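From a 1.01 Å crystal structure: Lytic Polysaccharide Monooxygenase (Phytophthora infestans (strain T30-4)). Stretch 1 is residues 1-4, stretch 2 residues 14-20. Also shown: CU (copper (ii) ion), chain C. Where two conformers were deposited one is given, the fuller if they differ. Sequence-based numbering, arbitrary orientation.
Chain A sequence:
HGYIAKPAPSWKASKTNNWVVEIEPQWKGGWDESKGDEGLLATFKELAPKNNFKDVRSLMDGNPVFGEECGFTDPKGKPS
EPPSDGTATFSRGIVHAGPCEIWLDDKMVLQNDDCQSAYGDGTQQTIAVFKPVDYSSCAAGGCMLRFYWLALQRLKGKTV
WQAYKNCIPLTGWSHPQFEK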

ATOM      1  N   HIS A   1       7.157  -6.755  -3.420  1.00 10.70           N
ATOM      2  CA  HIS A   1       6.388  -6.793  -4.658  1.00  8.89           C
ATOM      3  C   HIS A   1       4.944  -7.212  -4.404  1.00  8.25           C
ATOM      4  O   HIS A   1       4.638  -7.885  -3.406  1.00  9.27           O
ATOM      5  N   GLY A   2       4.090  -6.874  -5.333  1.00  8.21           N
ATOM      6  CA  GLY A   2       2.689  -7.270  -5.266  1.00  8.32           C
ATOM      7  C   GLY A   2       1.757  -6.108  -5.520  1.00  7.95           C
ATOM      8  O   GLY A   2       2.137  -4.941  -5.429  1.00  8.22           O
ATOM      9  N   TYR A   3       0.498  -6.451  -5.774  1.00  7.80           N
ATOM     10  CA  TYR A   3      -0.591  -5.494  -5.995  1.00  7.86           C
ATOM     11  C   TYR A   3      -1.834  -6.082  -5.334  1.00  7.20           C
ATOM     12  O   TYR A   3      -1.975  -7.316  -5.253  1.00  7.57           O
ATOM     13  N   ILE A   4      -2.799  -5.234  -5.036  1.00  7.34           N
ATOM     14  CA  ILE A   4      -4.126  -5.757  -4.670  0.80  7.53           C
ATOM     15  C   ILE A   4      -4.746  -6.360  -5.920  1.00  7.05           C
ATOM     16  O   ILE A   4      -4.884  -5.673  -6.956  1.00  7.68           O
ATOM     17  N   SER A  14       1.441  -1.332 -18.185  0.50 10.86           N
ATOM     18  CA  SER A  14       1.818  -2.762 -18.082  0.50 13.02           C
ATOM     19  C   SER A  14       1.190  -3.380 -16.835  0.50 11.23           C
ATOM     20  O   SER A  14       1.138  -2.578 -15.782  0.50 12.44           O
ATOM     21  N   LYS A  15       0.724  -4.676 -16.965  1.00 13.76           N
ATOM     22  CA  LYS A  15       0.480  -5.285 -15.654  1.00 12.43           C
ATOM     23  C   LYS A  15       1.821  -5.610 -15.027  1.00 14.54           C
ATOM     24  O   LYS A  15       2.673  -6.251 -15.697  1.00 18.93           O
ATOM     25  N   THR A  16       2.029  -5.197 -13.793  1.00 12.07           N
ATOM     26  CA  THR A  16       3.298  -5.503 -13.124  1.00 11.38           C
ATOM     27  C   THR A  16       3.071  -5.419 -11.626  1.00  9.85           C
ATOM     28  O   THR A  16       2.267  -4.599 -11.144  1.00 10.35           O
ATOM     29  N   ASN A  17       3.818  -6.229 -10.894  1.00  9.67           N
ATOM     30  CA  ASN A  17       3.801  -6.193  -9.408  1.00  9.49           C
ATOM     31  C   ASN A  17       4.919  -5.320  -8.848  1.00  8.85           C
ATOM     32  O   ASN A  17       5.127  -5.286  -7.634  1.00  9.90           O
ATOM     33  N   ASN A  18       5.560  -4.543  -9.697  1.00  8.88           N
ATOM     34  CA  ASN A  18       6.720  -3.719  -9.330  1.00 10.28           C
ATOM     35  C   ASN A  18       6.349  -2.538  -8.461  1.00  8.42           C
ATOM     36  O   ASN A  18       5.256  -1.986  -8.557  1.00  8.29           O
ATOM     37  N   TRP A  19       7.360  -2.079  -7.737  1.00  8.98           N
ATOM     38  CA  TRP A  19       7.311  -0.776  -7.114  1.00  8.34           C
ATOM     39  C   TRP A  19       7.313   0.314  -8.168  1.00  7.91           C
ATOM     40  O   TRP A  19       7.721   0.168  -9.324  1.00  9.42           O
ATOM     41  N   VAL A  20       6.832   1.470  -7.698  1.00  7.91           N
ATOM     42  CA  VAL A  20       6.796   2.714  -8.506  1.00  8.10           C
ATOM     43  C   VAL A  20       8.155   3.427  -8.455  1.00  7.89           C
ATOM     44  O   VAL A  20       8.655   3.862  -9.487  1.00  8.74           O
TER

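The contact is pinned at its centre by the backbone and finished at both ends by side chains. Gly2 N donates to Asn17 O at 3.0 Å, with an N-H...O angle of 177°, almost perfectly straight, and these two residues also have the closest CA atoms across the stretches, 4.4 Å apart. His1 CA adds a CA-H...O contact to the same oxygen, Asn17 O, at 3.6 Å. Gly2 itself is required by its own backbone: at phi 132° and psi 165° a CB would be jammed against the carbonyl O of His1. That CB would point away from stretch 2, so the demand for glycine is conformational.

The metal comes next, because it fixes the first side chain. Copper is bound by His1 N at 2.2 Å and His1 ND1 at 1.9 Å, with one further ligand from elsewhere in the structure. The chelate takes the amino terminus and one ring nitrogen of the same residue, leaving NE2 free for other partners. His1 points toward stretch 2 with chi1 m (-72°). A water accepts from His1 NE2 at 3.0 Å and donates to Asn18 OD1 at 2.7 Å, bridging two atoms, His1 NE2 and Asn18 OD1, that approach each other to 3.6 Å. Asn18 starts away from the contact, but its t rotamer brings the amide end back. Its backbone is steadied locally, Asn18 N donating to Thr16 OG1 at 3.1 Å.

The other direct polar link lies at the far side of Tyr3. This residue points toward stretch 2 with chi1 p (55°), and Lys15 NZ donates to Tyr3 OH at 3.0 Å. Lys15 leaves its backbone sideways; four successive t angles extend the chain until its ammonium reaches the phenol.

Packing fills the space around these anchors. Asn17, sideways with chi1 p (66°), serves both aromatic residues: its OD1 lies 3.4 Å from His1 CD2, at the edge of the imidazole, and its CB lies 3.9 Å from Tyr3 CD1, at the edge of the phenol ring. Thr16 turns its side chain away and offers its backbone instead, Thr16 O sitting 4.0 Å from Tyr3 CD1. Trp19, chi1 p (43°), also departs sideways, yet its CD1 comes within 3.8 Å of His1 CE1; the imidazole and the five-membered ring meet obliquely, centroids 5.2 Å apart and planes at 67°.

The rule to read here is economical: one straight backbone bond sets the register, and the neighbours of Gly2 both send their side chains across.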

ATOM      1  CB  HIS A   1       7.070  -7.670  -5.684  1.00 10.78           C
ATOM      2  CG  HIS A   1       8.320  -7.021  -6.223  1.00 10.97           C
ATOM      3  ND1 HIS A   1       9.388  -6.650  -5.401  1.00 12.00           N
ATOM      4  CD2 HIS A   1       8.652  -6.630  -7.471  1.00 12.42           C
ATOM      5  CE1 HIS A   1      10.326  -6.105  -6.150  1.00 13.42           C
ATOM      6  NE2 HIS A   1       9.907  -6.092  -7.426  1.00 13.73           N
ATOM      7  CB  TYR A   3      -0.803  -5.190  -7.495  1.00  8.16           C
ATOM      8  CG  TYR A   3      -1.029  -6.401  -8.357  1.00  8.26           C
ATOM      9  CD1 TYR A   3       0.054  -7.097  -8.887  1.00  9.73           C
ATOM     10  CD2 TYR A   3      -2.289  -6.906  -8.610  1.00  8.25           C
ATOM     11  CE1 TYR A   3      -0.114  -8.263  -9.619  1.00 10.78           C
ATOM     12  CE2 TYR A   3      -2.467  -8.048  -9.367  1.00  9.94           C
ATOM     13  CZ  TYR A   3      -1.379  -8.728  -9.850  1.00 11.07           C
ATOM     14  OH  TYR A   3      -1.518  -9.907 -10.518  1.00 13.61           O
ATOM     15  CB  ILE A   4      -5.000  -4.683  -4.028  0.80  8.96           C
ATOM     16  CG1 ILE A   4      -4.458  -4.354  -2.642  0.80  9.93           C
ATOM     17  CG2 ILE A   4      -6.453  -5.138  -3.987  0.80  9.04           C
ATOM     18  CD1 ILE A   4      -5.285  -3.354  -1.884  0.80 10.06           C
ATOM     19  CB  SER A  14       3.333  -2.924 -18.117  0.50 15.14           C
ATOM     20  OG  SER A  14       3.992  -2.332 -17.006  0.50 15.72           O
ATOM     21  CB  LYS A  15      -0.244  -6.605 -15.850  1.00 15.76           C
ATOM     22  CG  LYS A  15      -0.350  -7.363 -14.559  1.00 18.81           C
ATOM     23  CD  LYS A  15      -0.585  -8.837 -14.634  0.80 16.28           C
ATOM     24  CE  LYS A  15      -0.114  -9.550 -13.382  0.80 17.45           C
ATOM     25  NZ  LYS A  15      -0.771 -10.865 -13.247  0.80 16.69           N
ATOM     26  CB  THR A  16       4.410  -4.536 -13.540  1.00 12.44           C
ATOM     27  OG1 THR A  16       5.569  -4.874 -12.748  1.00 13.28           O
ATOM     28  CG2 THR A  16       4.044  -3.093 -13.363  1.00 13.03           C
ATOM     29  CB  ASN A  17       3.882  -7.602  -8.850  1.00 10.16           C
ATOM     30  CG  ASN A  17       5.195  -8.275  -9.154  1.00 11.25           C
ATOM     31  OD1 ASN A  17       6.154  -7.626  -9.588  1.00 11.89           O
ATOM     32  ND2 ASN A  17       5.279  -9.565  -8.888  1.00 13.66           N
ATOM     33  CB  ASN A  18       7.364  -3.197 -10.631  1.00 12.10           C
ATOM     34  CG  ASN A  18       8.841  -2.927 -10.606  1.00 13.61           C
ATOM     35  OD1 ASN A  18       9.462  -3.252  -9.624  1.00 17.96           O
ATOM     36  ND2 ASN A  18       9.365  -2.224 -11.617  1.00 19.50           N
ATOM     37  CB  TRP A  19       8.466  -0.615  -6.128  1.00  9.23           C
ATOM     38  CG  TRP A  19       9.799  -1.111  -6.578  1.00  9.71           C
ATOM     39  CD1 TRP A  19      10.395  -2.261  -6.166  1.00 10.85           C
ATOM     40  CD2 TRP A  19      10.745  -0.480  -7.456  1.00 10.18           C
ATOM     41  NE1 TRP A  19      11.620  -2.410  -6.721  1.00 12.57           N
ATOM     42  CE2 TRP A  19      11.869  -1.319  -7.507  1.00 11.51           C
ATOM     43  CE3 TRP A  19      10.771   0.717  -8.183  1.00  9.48           C
ATOM     44  CZ2 TRP A  19      13.000  -1.001  -8.246  1.00 12.91           C
ATOM     45  CZ3 TRP A  19      11.879   1.014  -8.947  1.00 11.53           C
ATOM     46  CH2 TRP A  19      12.981   0.157  -8.989  1.00 12.68           C
ATOM     47  CB  VAL A  20       5.650   3.620  -8.023  1.00  8.11           C
ATOM     48  CG1 VAL A  20       5.554   4.875  -8.873  1.00  9.29           C
ATOM     49  CG2 VAL A  20       4.328   2.876  -7.998  1.00  9.02           C
TER
HETATM   50 CU    CU C 201       9.359  -6.721  -3.498  1.00 12.29          CU
HETATM   51  O   HOH W   1      11.640  -4.774  -9.430  1.00 22.57           O